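Local coordinates for protein inactive poly [ADP-ribose] polymerase RCD1 (Arabidopsis thaliana, PDB 5NGO) that is an inactive member of the poly(ADP-ribose) polymerase family, associated with plant immunity and bound by the downy mildew effector HaRxL106, at residues Leu74-Val77 with Met78-Leu82; Leu100-Ala103 with Asp104-Tyr107; Glu51-Lys54 with Lys55-Asp59. All coordinates share one frame; numbering follows the deposited sequence.

Overall arrangement
Following the chain from the N terminus, the order is interaction 3, interaction 1, interaction 2. They come in series, so none nests within or crosses another, and each closes only a local turn. Interaction 3 finishes helix 37-57 at the glycine that leads toward strand 62-68. Interaction 1 follows that strand and forms the short helical turn 77-80, whose Met78 packs on an earlier part of helix 37-57 and on strand 174-182. Interaction 2 turns the chain at the end of strand 98-102, which neighbours strand 62-68 in the mixed sheet. Centres of interactions 1 and 2 lie about 22 Å apart, on opposite sides of the chain's centre; interaction 3 is farther out, at the surface.

Interaction 1: Leu74-Val77 with Met78-Leu82; sequences LSAV and MMQGL
Val77 and Leu82 lie side by side and point the same way, with Val77 CG2 resting 3.8 Å from Leu82 CD1. The other valine branch, CG1, sits between its own backbone N and carbonyl carbon (chi1 83°), and this brings it alongside the next side chain, 4.1 Å from Met78 CG. One branched residue therefore meets a partner with each methyl. On a different side of the turn, Ala76 CB has the amide of Gln80 nearby, at 4.3 Å from Gln80 NE2.

The backbone that sets these positions is loosely bonded. Met79 N reaches Ala76 O at 3.3 Å in a weak hydrogen bond, and Gly81 N makes another weak one, 3.5 Å long, to Val77 O. Gly81 then leaves helical geometry with a positive phi of 96°, a conformation that calls for glycine because a CB would press on the preceding carbonyl oxygen; after this change of direction Leu82 lies beside Val77.

Farther out, Phe34 touches both Val77 and Met78, while Met78 also packs on Ile38 and Ala39 of helix 37-57 and on Phe175 and Pro176. Arg42 NE hydrogen-bonds to Met78 O, and Leu82 leans on Phe88 and Met170. The arrangement is a short helical turn ended by a glycine, packed between the long helix and the sheet of the PARP domain.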
loop_
_atom_site.group_PDB
_atom_site.type_symbol
_atom_site.label_atom_id
_atom_site.label_comp_id
_atom_site.label_asym_id
_atom_site.label_seq_id
_atom_site.Cartn_x
_atom_site.Cartn_y
_atom_site.Cartn_z
ATOM N N LEU A 74 6.237 5.243 -11.288
ATOM C CA LEU A 74 6.422 3.785 -11.427
ATOM C C LEU A 74 7.864 3.379 -11.720
ATOM O O LEU A 74 8.396 2.469 -11.087
ATOM C CB LEU A 74 5.549 3.218 -12.545
ATOM C CG LEU A 74 4.026 3.256 -12.377
ATOM C CD1 LEU A 74 3.399 2.513 -13.555
ATOM C CD2 LEU A 74 3.574 2.649 -11.053
ATOM N N SER A 75 8.468 4.046 -12.703
ATOM C CA SER A 75 9.867 3.831 -13.072
ATOM C C SER A 75 10.823 3.921 -11.864
ATOM O O SER A 75 11.675 3.062 -11.684
ATOM C CB SER A 75 10.283 4.835 -14.165
ATOM O OG SER A 75 11.690 5.004 -14.214
ATOM N N ALA A 76 10.656 4.951 -11.041
ATOM C CA ALA A 76 11.529 5.192 -9.892
ATOM C C ALA A 76 11.359 4.178 -8.740
ATOM O O ALA A 76 12.344 3.801 -8.110
ATOM C CB ALA A 76 11.327 6.610 -9.371
ATOM N N VAL A 77 10.134 3.706 -8.499
ATOM C CA VAL A 77 9.773 3.096 -7.197
ATOM C C VAL A 77 10.640 1.983 -6.629
ATOM O O VAL A 77 10.821 1.961 -5.489
ATOM C CB VAL A 77 8.289 2.659 -7.187
ATOM C CG1 VAL A 77 8.101 1.290 -7.836
ATOM C CG2 VAL A 77 7.724 2.675 -5.772
ATOM N N MET A 78 11.225 1.132 -7.477
ATOM C CA MET A 78 12.032 -0.000 -7.010
ATOM C C MET A 78 13.436 0.360 -6.556
ATOM O O MET A 78 13.881 -0.136 -5.532
ATOM C CB MET A 78 12.081 -1.115 -8.065
ATOM C CG MET A 78 10.719 -1.848 -8.191
ATOM S SD MET A 78 10.569 -3.055 -6.808
ATOM C CE MET A 78 8.878 -2.789 -6.283
ATOM N N MET A 79 14.139 1.187 -7.314
ATOM C CA MET A 79 15.571 1.447 -7.057
ATOM C C MET A 79 15.811 2.452 -5.917
ATOM O O MET A 79 16.659 2.207 -5.057
ATOM C CB MET A 79 16.251 1.932 -8.341
ATOM C CG MET A 79 17.775 1.844 -8.317
ATOM S SD MET A 79 18.540 1.647 -9.931
ATOM C CE MET A 79 17.599 2.738 -11.011
ATOM N N GLN A 80 15.068 3.550 -5.914
ATOM C CA GLN A 80 15.269 4.628 -4.948
ATOM C C GLN A 80 14.307 4.596 -3.745
ATOM O O GLN A 80 14.471 5.360 -2.806
ATOM C CB GLN A 80 15.210 5.982 -5.659
ATOM C CG GLN A 80 16.211 6.117 -6.796
ATOM C CD GLN A 80 15.635 6.889 -7.953
ATOM O OE1 GLN A 80 15.811 6.525 -9.123
ATOM N NE2 GLN A 80 14.968 7.999 -7.646
ATOM N N GLY A 81 13.321 3.704 -3.774
ATOM C CA GLY A 81 12.344 3.547 -2.696
ATOM C C GLY A 81 11.000 4.263 -2.836
ATOM O O GLY A 81 10.650 4.791 -3.903
ATOM N N LEU A 82 10.223 4.194 -1.759
ATOM C CA LEU A 82 8.923 4.863 -1.682
ATOM C C LEU A 82 9.058 6.350 -1.348
ATOM O O LEU A 82 8.069 7.104 -1.465
ATOM C CB LEU A 82 8.015 4.224 -0.622
ATOM C CG LEU A 82 7.234 2.969 -0.931
ATOM C CD1 LEU A 82 6.455 3.080 -2.234
ATOM C CD2 LEU A 82 8.187 1.782 -0.981
#

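Interaction 2: Leu100-Ala103 with Asp104-Tyr107; sequences LTAA and DCPY
Thr101 turns its methyl, not its hydroxyl, toward Cys105: CG2 is anti to the backbone N (chi1 -64° for OG1) and lies 3.5 Å from Cys105 CB, up against the Cys105 carbonyl. The hydroxyl is directed elsewhere, to a hydrogen bond between Thr101 OG1 and Ser109 OG. One residue farther along, Ala102 CB and Cys105 SG approach more loosely, at 4.4 Å, and Ala102 CB also has the carboxylate of Asp104 beside it, 4.1 Å from Asp104 OD1.

A type I beta turn from Ala102 to Cys105 produces these pairings as the chain leaves strand 98-102. Its closing bond runs from Cys105 N to Ala102 O, 3.0 Å long and fairly straight at 158°. Ala103 and Asp104 occupy the corner.

Beyond the turn, the Pro106 ring lies with CD 3.6 Å from Ala103 O. That oxygen accepts a hydrogen bond from Trp66 NE1, and Pro106 packs on the same tryptophan, so both tie the turn to the neighbouring strand 62-68; Pro106 also touches Met123 of strand 121-129.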
loop_
_atom_site.group_PDB
_atom_site.type_symbol
_atom_site.label_atom_id
_atom_site.label_comp_id
_atom_site.label_asym_id
_atom_site.label_seq_id
_atom_site.Cartn_x
_atom_site.Cartn_y
_atom_site.Cartn_z
ATOM N N LEU A 100 -2.037 3.744 3.030
ATOM C CA LEU A 100 -2.499 2.707 2.125
ATOM C C LEU A 100 -3.901 2.298 2.492
ATOM O O LEU A 100 -4.315 2.430 3.638
ATOM C CB LEU A 100 -1.595 1.473 2.169
ATOM C CG LEU A 100 -0.132 1.684 1.847
ATOM C CD1 LEU A 100 0.672 1.810 3.152
ATOM C CD2 LEU A 100 0.409 0.555 1.003
ATOM N N THR A 101 -4.601 1.757 1.496
ATOM C CA THR A 101 -5.963 1.342 1.662
ATOM C C THR A 101 -5.993 -0.179 1.853
ATOM O O THR A 101 -5.214 -0.914 1.232
ATOM C CB THR A 101 -6.789 1.750 0.448
ATOM O OG1 THR A 101 -6.837 3.178 0.321
ATOM C CG2 THR A 101 -8.173 1.148 0.514
ATOM N N ALA A 102 -6.867 -0.662 2.753
ATOM C CA ALA A 102 -6.939 -2.086 3.029
ATOM C C ALA A 102 -7.379 -2.857 1.766
ATOM O O ALA A 102 -8.028 -2.282 0.862
ATOM C CB ALA A 102 -7.894 -2.355 4.147
ATOM N N ALA A 103 -7.010 -4.156 1.728
ATOM C CA ALA A 103 -7.213 -5.010 0.568
ATOM C C ALA A 103 -8.634 -5.015 -0.041
ATOM O O ALA A 103 -8.792 -5.082 -1.265
ATOM C CB ALA A 103 -6.809 -6.440 0.902
ATOM N N ASP A 104 -9.655 -4.941 0.808
ATOM C CA ASP A 104 -11.039 -5.016 0.321
ATOM C C ASP A 104 -11.683 -3.636 0.089
ATOM O O ASP A 104 -12.851 -3.569 -0.257
ATOM C CB ASP A 104 -11.893 -5.903 1.238
ATOM C CG ASP A 104 -11.959 -5.398 2.683
ATOM O OD1 ASP A 104 -11.167 -4.500 3.073
ATOM O OD2 ASP A 104 -12.820 -5.893 3.435
ATOM N N CYS A 105 -10.893 -2.559 0.208
ATOM C CA CYS A 105 -11.388 -1.180 0.157
ATOM C C CYS A 105 -10.808 -0.277 -0.929
ATOM O O CYS A 105 -10.809 0.936 -0.752
ATOM C CB CYS A 105 -11.072 -0.493 1.491
ATOM S SG CYS A 105 -11.982 -1.196 2.843
ATOM N N PRO A 106 -10.345 -0.826 -2.063
ATOM C CA PRO A 106 -9.769 0.119 -3.035
ATOM C C PRO A 106 -10.726 1.220 -3.557
ATOM O O PRO A 106 -10.233 2.253 -4.009
ATOM C CB PRO A 106 -9.284 -0.787 -4.168
ATOM C CG PRO A 106 -10.079 -2.039 -4.037
ATOM C CD PRO A 106 -10.403 -2.196 -2.593
ATOM N N TYR A 107 -12.056 1.032 -3.455
ATOM C CA TYR A 107 -13.023 2.111 -3.773
ATOM C C TYR A 107 -12.724 3.427 -3.060
ATOM O O TYR A 107 -13.039 4.505 -3.576
ATOM C CB TYR A 107 -14.492 1.721 -3.473
ATOM C CG TYR A 107 -14.843 1.549 -2.000
ATOM C CD1 TYR A 107 -15.231 2.648 -1.214
ATOM C CD2 TYR A 107 -14.809 0.301 -1.397
ATOM C CE1 TYR A 107 -15.546 2.500 0.126
ATOM C CE2 TYR A 107 -15.131 0.138 -0.041
ATOM C CZ TYR A 107 -15.501 1.242 0.710
ATOM O OH TYR A 107 -15.812 1.111 2.042
#

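Interaction 3: Glu51-Lys54 with Lys55-Asp59; sequences EITK and KHRGD
Lys55 lays the aliphatic part of its chain over the carbonyl of Glu51, with Lys55 CG 3.3 Å from Glu51 O and CB and CD close by. CG is anti to the carbonyl carbon (chi1 -70°), which sends the chain back along the helix; a bend at chi4 then leaves Lys55 NZ 4.9 Å from Glu51 OE1, near but not paired. Lys54 runs extended, Lys54 CG 3.8 Å from Gly58 O.

These residues form the last turn of helix 37-57. Lys55 N donates to Glu51 O at 3.0 Å and 167°, His56 N and Arg57 N bond in the same way to Ile52 O and Thr53 O, and Gly58 N closes the series on Lys54 O at 2.7 Å. Gly58 leaves the helix with positive phi.

The Thr53 and Arg57 side chains meet at a slant, Thr53 CG2 4.1 Å from Arg57 CG. A bend at chi2 (-52°) turns the arginine out alongside the His56 ring, whose NE2 stands 3.1 Å above one face of the guanidinium, offset toward its rim and without a hydrogen bond. Arg57 NH2 forms a salt bridge with Asp151 and a hydrogen bond to Glu148 O, while Thr53 OG1 bonds to Gln49 NE2.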
loop_
_atom_site.group_PDB
_atom_site.type_symbol
_atom_site.label_atom_id
_atom_site.label_comp_id
_atom_site.label_asym_id
_atom_site.label_seq_id
_atom_site.Cartn_x
_atom_site.Cartn_y
_atom_site.Cartn_z
ATOM N N GLU A 51 11.015 -11.805 8.702
ATOM C CA GLU A 51 11.661 -12.651 9.711
ATOM C C GLU A 51 11.946 -11.921 11.015
ATOM O O GLU A 51 11.680 -12.453 12.074
ATOM C CB GLU A 51 12.975 -13.214 9.191
ATOM C CG GLU A 51 12.813 -14.384 8.248
ATOM C CD GLU A 51 14.143 -14.883 7.756
ATOM O OE1 GLU A 51 15.074 -15.058 8.567
ATOM O OE2 GLU A 51 14.254 -15.088 6.549
ATOM N N ILE A 52 12.484 -10.708 10.920
ATOM C CA ILE A 52 12.799 -9.899 12.101
ATOM C C ILE A 52 11.539 -9.552 12.892
ATOM O O ILE A 52 11.519 -9.722 14.108
ATOM C CB ILE A 52 13.581 -8.614 11.734
ATOM C CG1 ILE A 52 14.978 -8.991 11.228
ATOM C CG2 ILE A 52 13.707 -7.665 12.929
ATOM C CD1 ILE A 52 15.704 -7.860 10.514
ATOM N N THR A 53 10.501 -9.067 12.211
ATOM C CA THR A 53 9.269 -8.654 12.885
ATOM C C THR A 53 8.554 -9.877 13.488
ATOM O O THR A 53 8.003 -9.786 14.580
ATOM C CB THR A 53 8.366 -7.823 11.949
ATOM O OG1 THR A 53 9.079 -6.646 11.540
ATOM C CG2 THR A 53 7.099 -7.370 12.652
ATOM N N LYS A 54 8.608 -11.015 12.801
ATOM C CA LYS A 54 8.058 -12.265 13.326
ATOM C C LYS A 54 8.747 -12.708 14.627
ATOM O O LYS A 54 8.076 -13.046 15.602
ATOM C CB LYS A 54 8.160 -13.382 12.281
ATOM C CG LYS A 54 7.493 -14.676 12.709
ATOM C CD LYS A 54 7.736 -15.799 11.733
ATOM C CE LYS A 54 7.063 -17.075 12.241
ATOM N NZ LYS A 54 7.230 -18.121 11.214
ATOM N N LYS A 55 10.074 -12.711 14.620
ATOM C CA LYS A 55 10.873 -13.026 15.805
ATOM C C LYS A 55 10.634 -12.050 16.961
ATOM O O LYS A 55 10.615 -12.456 18.113
ATOM C CB LYS A 55 12.360 -13.059 15.462
ATOM C CG LYS A 55 12.757 -14.245 14.597
ATOM C CD LYS A 55 14.135 -14.058 14.008
ATOM C CE LYS A 55 14.865 -15.357 13.780
ATOM N NZ LYS A 55 14.076 -16.476 13.184
ATOM N N HIS A 56 10.442 -10.781 16.639
ATOM C CA HIS A 56 10.218 -9.740 17.641
ATOM C C HIS A 56 8.811 -9.807 18.283
ATOM O O HIS A 56 8.675 -9.703 19.505
ATOM C CB HIS A 56 10.495 -8.367 16.997
ATOM C CG HIS A 56 10.400 -7.221 17.954
ATOM N ND1 HIS A 56 10.537 -7.394 19.312
ATOM C CD2 HIS A 56 10.203 -5.895 17.765
ATOM C CE1 HIS A 56 10.402 -6.231 19.921
ATOM N NE2 HIS A 56 10.197 -5.305 19.006
ATOM N N ARG A 57 7.780 -9.991 17.463
ATOM C CA ARG A 57 6.379 -9.919 17.909
ATOM C C ARG A 57 5.666 -11.262 18.019
ATOM O O ARG A 57 4.603 -11.322 18.637
ATOM C CB ARG A 57 5.556 -9.070 16.938
ATOM C CG ARG A 57 6.123 -7.695 16.643
ATOM C CD ARG A 57 6.438 -6.890 17.884
ATOM N NE ARG A 57 6.551 -5.470 17.569
ATOM C CZ ARG A 57 6.877 -4.507 18.443
ATOM N NH1 ARG A 57 7.168 -4.790 19.699
ATOM N NH2 ARG A 57 6.929 -3.241 18.038
ATOM N N GLY A 58 6.204 -12.310 17.397
ATOM C CA GLY A 58 5.490 -13.577 17.246
ATOM C C GLY A 58 4.835 -13.734 15.881
ATOM O O GLY A 58 4.755 -14.843 15.362
ATOM N N ASP A 59 4.379 -12.619 15.299
ATOM C CA ASP A 59 3.648 -12.603 14.030
ATOM C C ASP A 59 4.050 -11.342 13.250
ATOM O O ASP A 59 3.965 -10.224 13.781
ATOM C CB ASP A 59 2.134 -12.591 14.329
ATOM C CG ASP A 59 1.249 -12.808 13.085
ATOM O OD1 ASP A 59 1.718 -12.830 11.926
ATOM O OD2 ASP A 59 0.028 -12.947 13.277
#